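PDB 3DCF: transcriptional regulator of the TetR/AcrR family from Thermobifida fusca YX, which probably binds DNA at regulatory regions through an N-terminal helix-turn-helix domain and controls transcription, as other TetR-family repressors do. Local coordinates for residues A90-A98 with A110-T118. Residues are numbered along the deposited sequence; the frame is centred on the assembly and turned at random.
Sequences ALERFHAIA and ALLVEHTRT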
# COMPACT_ATOMS: atom_id res chain seq x y z
N ALA A 90 8.23 -4.41 -17.83
CA ALA A 90 8.19 -5.10 -16.51
C ALA A 90 7.34 -6.37 -16.57
O ALA A 90 7.72 -7.41 -16.03
CB ALA A 90 7.66 -4.16 -15.42
N LEU A 91 6.21 -6.28 -17.26
CA LEU A 91 5.30 -7.41 -17.44
C LEU A 91 5.90 -8.51 -18.35
O LEU A 91 5.62 -9.69 -18.12
CB LEU A 91 3.93 -6.89 -17.90
CG LEU A 91 2.75 -7.84 -18.06
CD1 LEU A 91 1.42 -7.14 -17.72
CD2 LEU A 91 2.74 -8.46 -19.48
N GLU A 92 6.72 -8.13 -19.35
CA GLU A 92 7.44 -9.12 -20.21
C GLU A 92 8.50 -9.90 -19.41
O GLU A 92 8.67 -11.09 -19.61
CB GLU A 92 8.11 -8.48 -21.43
CG GLU A 92 7.14 -8.08 -22.55
CD GLU A 92 7.85 -7.54 -23.81
OE1 GLU A 92 9.04 -7.87 -24.05
OE2 GLU A 92 7.19 -6.81 -24.59
N ARG A 93 9.23 -9.19 -18.54
CA ARG A 93 10.19 -9.82 -17.63
C ARG A 93 9.50 -10.72 -16.60
O ARG A 93 10.10 -11.68 -16.14
CB ARG A 93 11.05 -8.77 -16.91
CG ARG A 93 11.94 -7.98 -17.87
CD ARG A 93 12.99 -7.16 -17.15
NE ARG A 93 12.42 -6.24 -16.16
CZ ARG A 93 11.91 -5.03 -16.40
NH1 ARG A 93 11.83 -4.51 -17.63
NH2 ARG A 93 11.42 -4.32 -15.37
N PHE A 94 8.25 -10.40 -16.27
CA PHE A 94 7.43 -11.20 -15.34
C PHE A 94 6.98 -12.52 -16.02
O PHE A 94 7.16 -13.61 -15.44
CB PHE A 94 6.21 -10.37 -14.87
CG PHE A 94 5.73 -10.71 -13.49
CD1 PHE A 94 6.45 -10.26 -12.38
CD2 PHE A 94 4.56 -11.45 -13.30
CE1 PHE A 94 6.01 -10.55 -11.07
CE2 PHE A 94 4.11 -11.75 -11.99
CZ PHE A 94 4.85 -11.30 -10.87
N HIS A 95 6.42 -12.42 -17.23
CA HIS A 95 5.99 -13.61 -18.04
C HIS A 95 7.12 -14.61 -18.31
O HIS A 95 6.90 -15.82 -18.17
CB HIS A 95 5.37 -13.21 -19.40
CG HIS A 95 3.90 -12.94 -19.36
ND1 HIS A 95 3.36 -11.67 -19.41
CD2 HIS A 95 2.84 -13.79 -19.29
CE1 HIS A 95 2.04 -11.74 -19.36
NE2 HIS A 95 1.70 -13.02 -19.29
N ALA A 96 8.29 -14.09 -18.70
CA ALA A 96 9.49 -14.88 -19.00
C ALA A 96 9.91 -15.79 -17.83
O ALA A 96 10.18 -16.97 -18.04
CB ALA A 96 10.65 -13.96 -19.41
N ILE A 97 9.92 -15.22 -16.62
CA ILE A 97 10.25 -15.95 -15.38
C ILE A 97 9.17 -16.98 -15.04
O ILE A 97 9.51 -18.12 -14.73
CB ILE A 97 10.44 -14.99 -14.16
CG1 ILE A 97 11.64 -14.06 -14.37
CG2 ILE A 97 10.66 -15.77 -12.87
CD1 ILE A 97 11.73 -12.91 -13.37
N ALA A 98 7.90 -16.58 -15.10
CA ALA A 98 6.77 -17.49 -14.85
C ALA A 98 6.62 -18.62 -15.92
O ALA A 98 6.18 -19.71 -15.58
CB ALA A 98 5.48 -16.71 -14.73
N ALA A 110 11.66 -16.00 -7.52
CA ALA A 110 12.29 -15.20 -8.59
C ALA A 110 11.41 -14.01 -9.00
O ALA A 110 11.93 -12.93 -9.24
CB ALA A 110 12.59 -16.07 -9.81
N LEU A 111 10.09 -14.23 -9.09
CA LEU A 111 9.12 -13.16 -9.42
C LEU A 111 9.10 -12.02 -8.39
O LEU A 111 9.02 -10.85 -8.78
CB LEU A 111 7.69 -13.73 -9.60
CG LEU A 111 7.39 -14.61 -10.82
CD1 LEU A 111 6.03 -15.32 -10.64
CD2 LEU A 111 7.44 -13.80 -12.11
N LEU A 112 9.17 -12.37 -7.10
CA LEU A 112 9.19 -11.38 -6.00
C LEU A 112 10.45 -10.51 -5.96
O LEU A 112 10.37 -9.30 -5.69
CB LEU A 112 8.97 -12.06 -4.64
CG LEU A 112 7.56 -12.63 -4.42
CD1 LEU A 112 7.51 -13.51 -3.14
CD2 LEU A 112 6.49 -11.52 -4.36
N VAL A 113 11.62 -11.12 -6.21
CA VAL A 113 12.92 -10.41 -6.27
C VAL A 113 12.90 -9.42 -7.44
O VAL A 113 13.35 -8.28 -7.32
CB VAL A 113 14.12 -11.37 -6.48
CG1 VAL A 113 15.43 -10.59 -6.68
CG2 VAL A 113 14.25 -12.37 -5.31
N GLU A 114 12.39 -9.89 -8.58
CA GLU A 114 12.23 -9.07 -9.80
C GLU A 114 11.24 -7.92 -9.60
O GLU A 114 11.54 -6.80 -9.98
CB GLU A 114 11.78 -9.97 -10.98
CG GLU A 114 11.44 -9.25 -12.30
CD GLU A 114 12.53 -8.30 -12.75
OE1 GLU A 114 13.71 -8.69 -12.80
OE2 GLU A 114 12.20 -7.14 -13.03
N HIS A 115 10.08 -8.23 -9.01
CA HIS A 115 9.02 -7.24 -8.76
C HIS A 115 9.47 -6.11 -7.83
O HIS A 115 9.27 -4.94 -8.14
CB HIS A 115 7.74 -7.93 -8.25
CG HIS A 115 6.57 -7.01 -8.11
ND1 HIS A 115 5.91 -6.47 -9.19
CD2 HIS A 115 5.92 -6.55 -7.01
CE1 HIS A 115 4.93 -5.70 -8.77
NE2 HIS A 115 4.91 -5.73 -7.45
N THR A 116 10.11 -6.49 -6.72
CA THR A 116 10.64 -5.52 -5.73
C THR A 116 11.76 -4.66 -6.31
O THR A 116 11.79 -3.46 -6.07
CB THR A 116 11.13 -6.23 -4.46
OG1 THR A 116 10.17 -7.23 -4.07
CG2 THR A 116 11.32 -5.23 -3.32
N ARG A 117 12.69 -5.29 -7.06
CA ARG A 117 13.76 -4.57 -7.80
C ARG A 117 13.16 -3.51 -8.72
O ARG A 117 13.64 -2.38 -8.75
CB ARG A 117 14.64 -5.51 -8.65
CG ARG A 117 15.82 -6.20 -7.95
CD ARG A 117 16.78 -6.87 -8.98
NE ARG A 117 16.17 -8.02 -9.69
CZ ARG A 117 16.67 -8.65 -10.77
NH1 ARG A 117 17.81 -8.26 -11.37
NH2 ARG A 117 16.00 -9.68 -11.29
N THR A 118 12.12 -3.89 -9.46
CA THR A 118 11.42 -2.98 -10.37
C THR A 118 10.75 -1.83 -9.62
O THR A 118 10.75 -0.70 -10.14
CB THR A 118 10.38 -3.71 -11.25
OG1 THR A 118 11.01 -4.84 -11.86
CG2 THR A 118 9.80 -2.79 -12.34
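Leu111 sets its CD2 methyl squarely over one face of the Phe94 ring, a CH-pi contact in which CD2 lies 3.5 Å from the ring centroid and only 6° off the normal. The Leu111 and Phe94 side chains run at about a right angle to each other. The same methyl is held from a second direction by Ile97, whose CB lies 3.8 Å from Leu111 CD2, so this branch sits between the ring and Ile97. At the ring edge, Phe94 CE1 approaches His115 CB. Ile97 spreads its two branches along the opposing helix: CG2, anti to its own backbone N, reaches Ala110 CB at 3.6 Å, while CD1 rests on the aliphatic CB and CG of Glu114. At the Ala90/Thr118 end of the helix pair, Ala90 CB and Thr118 CG2 meet at 4.0 Å.

The polar side is looser. Arg93, at the exposed margin, directs NE at Glu114 OE2 (3.3 Å) in a long but nearly straight hydrogen bond (174°) that is part of a salt bridge. The oxygen lies in the guanidinium plane, yet is met from above the plane of its own carboxylate. Thr118 OG1 also lies at the guanidinium edge, 3.6 Å from Arg93 NH2. A bend at chi2 turns the carboxylate back toward Arg117, whose NH2 lies 2.9 Å from Glu114 OE1 and contributes charge alone. Two arginines thus flank one glutamate and would probably favour its ionised form.

The nearly antiparallel segments (168°) pair helix 75-98 with helix 104-121 in the all-helical fold of a TetR-type regulator. Tyr151 of helix 138-164 packs edge-to-face with both Phe94 and His115, covering the Phe94-His115 flank, and His115 continues onto helix 173-185.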